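Local coordinates for protein probable WRKY transcription factor 52 (Arabidopsis thaliana, PDB 4C6S) that acts in Arabidopsis immunity as a disease-resistance receptor and W-box-binding transcription factor, working with RPS4 to recognise bacterial effectors, its TIR domain mediating homo- and heterodimerization, at residues 8-13 against 61-66; 92-97 against 116-121. All coordinates share one frame; numbering follows the deposited sequence.

Contact 1: 8-13 against 61-66; sequences VCISCV and VMVLPG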
# COMPACT_ATOMS: atom_id res chain seq x y z
N VAL A 8 19.33 3.67 -0.98
CA VAL A 8 18.69 3.16 0.21
C VAL A 8 18.43 1.67 0.04
O VAL A 8 18.04 1.23 -1.04
CB VAL A 8 17.35 3.88 0.46
CG1 VAL A 8 16.58 3.24 1.62
CG2 VAL A 8 17.60 5.36 0.71
N CYS A 9 18.65 0.88 1.09
CA CYS A 9 18.24 -0.51 1.03
C CYS A 9 17.08 -0.74 1.98
O CYS A 9 17.21 -0.51 3.17
CB CYS A 9 19.38 -1.46 1.39
SG CYS A 9 18.91 -3.21 1.33
N ILE A 10 15.95 -1.19 1.45
CA ILE A 10 14.80 -1.52 2.30
C ILE A 10 14.78 -3.02 2.53
O ILE A 10 14.73 -3.78 1.56
CB ILE A 10 13.49 -1.16 1.61
CG1 ILE A 10 13.45 0.32 1.24
CG2 ILE A 10 12.30 -1.55 2.52
CD1 ILE A 10 12.38 0.64 0.19
N SER A 11 14.81 -3.45 3.79
CA SER A 11 14.69 -4.88 4.09
C SER A 11 13.30 -5.14 4.68
O SER A 11 12.78 -4.29 5.40
CB SER A 11 15.77 -5.32 5.07
OG SER A 11 15.85 -4.42 6.16
N CYS A 12 12.72 -6.29 4.35
CA CYS A 12 11.36 -6.61 4.81
C CYS A 12 11.10 -8.10 4.74
O CYS A 12 11.90 -8.86 4.19
CB CYS A 12 10.31 -5.88 3.96
SG CYS A 12 10.26 -6.41 2.21
N VAL A 13 9.97 -8.52 5.31
CA VAL A 13 9.53 -9.91 5.16
C VAL A 13 8.69 -10.04 3.90
O VAL A 13 8.22 -9.04 3.36
CB VAL A 13 8.76 -10.40 6.40
CG1 VAL A 13 9.64 -10.31 7.64
CG2 VAL A 13 7.50 -9.58 6.58
N VAL A 61 16.77 0.95 5.60
CA VAL A 61 15.42 1.06 6.16
C VAL A 61 14.90 -0.34 6.44
O VAL A 61 14.63 -1.10 5.50
CB VAL A 61 14.47 1.74 5.19
CG1 VAL A 61 13.04 1.77 5.78
CG2 VAL A 61 14.94 3.15 4.86
N MET A 62 14.77 -0.70 7.72
CA MET A 62 14.29 -2.02 8.10
C MET A 62 12.79 -1.93 8.34
O MET A 62 12.36 -1.26 9.27
CB MET A 62 14.98 -2.50 9.37
CG MET A 62 16.49 -2.67 9.17
SD MET A 62 17.38 -3.32 10.60
CE MET A 62 16.44 -4.76 10.94
N VAL A 63 12.01 -2.58 7.48
CA VAL A 63 10.56 -2.62 7.68
C VAL A 63 10.25 -3.89 8.42
O VAL A 63 10.47 -5.00 7.92
CB VAL A 63 9.81 -2.60 6.35
CG1 VAL A 63 8.32 -2.76 6.61
CG2 VAL A 63 10.10 -1.29 5.62
N LEU A 64 9.78 -3.73 9.65
CA LEU A 64 9.69 -4.84 10.59
C LEU A 64 8.27 -5.32 10.69
O LEU A 64 7.33 -4.52 10.56
CB LEU A 64 10.19 -4.39 11.96
CG LEU A 64 11.67 -3.98 11.94
CD1 LEU A 64 12.01 -3.07 13.11
CD2 LEU A 64 12.57 -5.20 11.94
N PRO A 65 8.08 -6.64 10.88
CA PRO A 65 6.74 -7.21 11.04
C PRO A 65 6.22 -6.94 12.45
O PRO A 65 6.35 -7.77 13.35
CB PRO A 65 6.96 -8.70 10.81
CG PRO A 65 8.38 -8.95 11.26
CD PRO A 65 9.14 -7.68 10.93
N GLY A 66 5.64 -5.76 12.62
CA GLY A 66 5.31 -5.27 13.95
C GLY A 66 4.23 -6.02 14.68
O GLY A 66 4.11 -5.88 15.90
O HOH W 1 8.63 -6.66 7.05
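Ile10 pairs with Val61 and Ser11 with Met62 as segments 8-12 and 61-65, the latter the end of strand 59-65, run parallel, their axes 4.7 Å apart at closest approach and turned by 16°. They are neighbours in the central parallel sheet of the TIR domain, a flavodoxin-like α/β fold. Three backbone bonds join them: Val61 N to Cys9 O, Ser11 N to Val61 O, and Val63 N to Ser11 O, the last 2.8 Å long and nearly along the C=O axis. On the face carrying Ile10 and Val61, beta-branched residues suit extended backbone and pack closely. Val8 CG1, anti to its backbone N (chi1 173°), meets Val61 CG2 at 3.6 Å. Ile10 CG2 lies 3.8 Å from Val63 CG2, the two side chains side by side and pointing the same way, and helix 20-30 covers Ile10 with Val21, Leu24 and Leu28. The other face meets helix 74-82: Met62 packs against Trp74 and Phe78, and Ser11 against Val81. Serine is small enough for this buried place, its OG resting 3.5 Å from Met62 CG. At the C-terminal end direct bonding gives way to water. Val13 CG1 still reaches Pro65 CG at 4.1 Å, while one water accepts from Val13 N and donates to Val63 O at 2.6 Å.

Contact 2: 92-97 against 116-121; sequences AVVSVL and LSRIHQ. With NA (sodium ion), chain G; SO4 (sulfate ion), chain F.
Ala92 CB sits 3.6 Å from Arg118 NH1, where strand 92-98 begins its run beside strand 119-121. The two are parallel, joined through helix 104-113 in a beta-alpha-beta unit that places 119-121 at the edge of the TIR-domain sheet. Val93 sends CG1 against Leu116 CD2, and its carbonyl O receives a bond from a water. Val94 divides its branches between two polar residues. CG2 lies over the centre of the Arg118 guanidinium, 3.7 Å from CZ, whereas CG1 comes to the edge of the His120 ring, 3.6 Å from CD2. Arginine suits this place because the flat face of its guanidinium, which has no N-H to satisfy, can lie on a methyl group while the N-H groups at its rim bond to helix 128-143: NH2 forms a salt bridge with Asp138 and NH1 bonds to His143. The bend at chi3 (61°) sets NE on its course toward Val94. Ser95 N donates to Arg118 O, and Ser95 O accepts from His120 N, with 169° at the hydrogen; the serine hydroxyl suits this place because a water bridges its OG to Arg118 O. Val96 points to the same side of the sheet as His120 and packs on Ile135 of helix 128-143. Leu97 N bonds to His120 O, and its CD1 touches both Ile119 CG2 and Gln121 CG, filling the opposite face with Leu108 and Leu111 of helix 104-113. Both ring nitrogens of His120 are used: NE2 hydrogen-bonds to Asp138, and a sodium ion, also bound by Glu134, lies in the ring plane 2.7 Å from ND1. O1 of a sulfate, probably from the crystallisation liquor, also binds that sodium and accepts from Gln121 N at 2.8 Å.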
# COMPACT_ATOMS: atom_id res chain seq x y z
N ALA A 92 23.19 5.06 7.89
CA ALA A 92 22.14 5.27 8.88
C ALA A 92 21.13 4.14 8.83
O ALA A 92 20.89 3.56 7.77
CB ALA A 92 21.43 6.58 8.62
N VAL A 93 20.51 3.86 9.97
CA VAL A 93 19.48 2.84 10.04
C VAL A 93 18.15 3.46 10.46
O VAL A 93 18.05 4.15 11.48
CB VAL A 93 19.87 1.69 10.99
CG1 VAL A 93 18.76 0.65 11.04
CG2 VAL A 93 21.19 1.06 10.55
N VAL A 94 17.11 3.24 9.66
CA VAL A 94 15.78 3.73 10.00
C VAL A 94 14.88 2.51 10.15
O VAL A 94 14.92 1.61 9.32
CB VAL A 94 15.24 4.66 8.91
CG1 VAL A 94 13.83 5.12 9.25
CG2 VAL A 94 16.17 5.86 8.74
N SER A 95 14.08 2.48 11.22
CA SER A 95 13.26 1.30 11.49
C SER A 95 11.79 1.65 11.35
O SER A 95 11.37 2.73 11.73
CB SER A 95 13.51 0.77 12.91
OG SER A 95 14.83 0.27 13.02
N VAL A 96 11.01 0.72 10.79
CA VAL A 96 9.59 0.98 10.59
C VAL A 96 8.82 -0.17 11.21
O VAL A 96 8.97 -1.33 10.79
CB VAL A 96 9.24 1.06 9.09
CG1 VAL A 96 7.75 1.35 8.90
CG2 VAL A 96 10.08 2.16 8.39
N LEU A 97 8.00 0.14 12.22
CA LEU A 97 7.17 -0.88 12.86
C LEU A 97 5.86 -0.90 12.11
O LEU A 97 5.00 -0.05 12.33
CB LEU A 97 6.93 -0.56 14.34
CG LEU A 97 8.19 -0.47 15.19
CD1 LEU A 97 7.84 -0.16 16.65
CD2 LEU A 97 8.93 -1.80 15.12
N LEU A 116 18.75 1.18 18.43
CA LEU A 116 18.10 1.88 17.32
C LEU A 116 17.04 2.85 17.84
O LEU A 116 16.19 2.48 18.64
CB LEU A 116 17.48 0.87 16.34
CG LEU A 116 18.47 -0.13 15.74
CD1 LEU A 116 17.75 -1.23 15.00
CD2 LEU A 116 19.44 0.57 14.82
N SER A 117 17.10 4.10 17.38
CA SER A 117 16.24 5.14 17.93
C SER A 117 15.44 5.88 16.87
O SER A 117 14.54 6.66 17.20
CB SER A 117 17.08 6.15 18.71
OG SER A 117 18.11 6.66 17.89
N ARG A 118 15.76 5.64 15.60
CA ARG A 118 15.02 6.28 14.51
C ARG A 118 13.91 5.34 14.05
O ARG A 118 14.16 4.34 13.37
CB ARG A 118 15.95 6.63 13.35
CG ARG A 118 17.02 7.62 13.75
CD ARG A 118 17.88 8.01 12.56
NE ARG A 118 17.10 8.64 11.50
CZ ARG A 118 17.60 8.95 10.31
NH1 ARG A 118 18.86 8.67 10.04
NH2 ARG A 118 16.83 9.53 9.39
N ILE A 119 12.69 5.66 14.47
CA ILE A 119 11.59 4.71 14.40
C ILE A 119 10.33 5.39 13.85
O ILE A 119 9.93 6.47 14.32
CB ILE A 119 11.30 4.13 15.81
CG1 ILE A 119 12.55 3.48 16.40
CG2 ILE A 119 10.14 3.15 15.77
CD1 ILE A 119 12.36 3.03 17.85
N HIS A 120 9.73 4.77 12.84
CA HIS A 120 8.41 5.16 12.33
C HIS A 120 7.47 4.01 12.65
O HIS A 120 7.90 2.86 12.69
CB HIS A 120 8.49 5.38 10.81
CG HIS A 120 9.37 6.53 10.43
ND1 HIS A 120 8.89 7.80 10.25
CD2 HIS A 120 10.71 6.59 10.21
CE1 HIS A 120 9.89 8.61 9.94
NE2 HIS A 120 11.01 7.90 9.91
N GLN A 121 6.20 4.31 12.90
CA GLN A 121 5.25 3.25 13.27
C GLN A 121 3.89 3.41 12.61
O GLN A 121 3.39 4.53 12.45
CB GLN A 121 4.99 3.25 14.79
CG GLN A 121 6.18 3.44 15.68
CD GLN A 121 5.76 3.78 17.10
OE1 GLN A 121 4.74 3.28 17.59
NE2 GLN A 121 6.52 4.65 17.76
NA NA G . 6.33 8.45 10.89
S SO4 F . 5.32 7.86 14.29
O1 SO4 F . 5.67 7.05 13.12
O2 SO4 F . 5.88 9.20 14.14
O3 SO4 F . 5.88 7.23 15.48
O4 SO4 F . 3.86 7.96 14.40
O HOH W 2 16.20 2.57 13.73
O HOH W 3 18.42 4.14 14.35

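Both contacts belong to one parallel sheet, and their centres lie about 9 Å apart. Contact 1 is in its middle, about 3 Å from the centre of the chain, with nearly all its touching residues buried. Contact 2 joins the next strand outward to the edge strand and is only partly buried. Strands 59-65 and 92-98 connect them: Met62 N to Val94 O and Leu64 N to Val96 O are probable hydrogen bonds, and Val61 CG1 packs on Val96 CG2. Both rely on parallel backbone bonding, but the chemistry around it changes with position. Contact 1 is chiefly aliphatic between helices, whereas contact 2 adds charged and ion-binding side chains that engage helix 128-143.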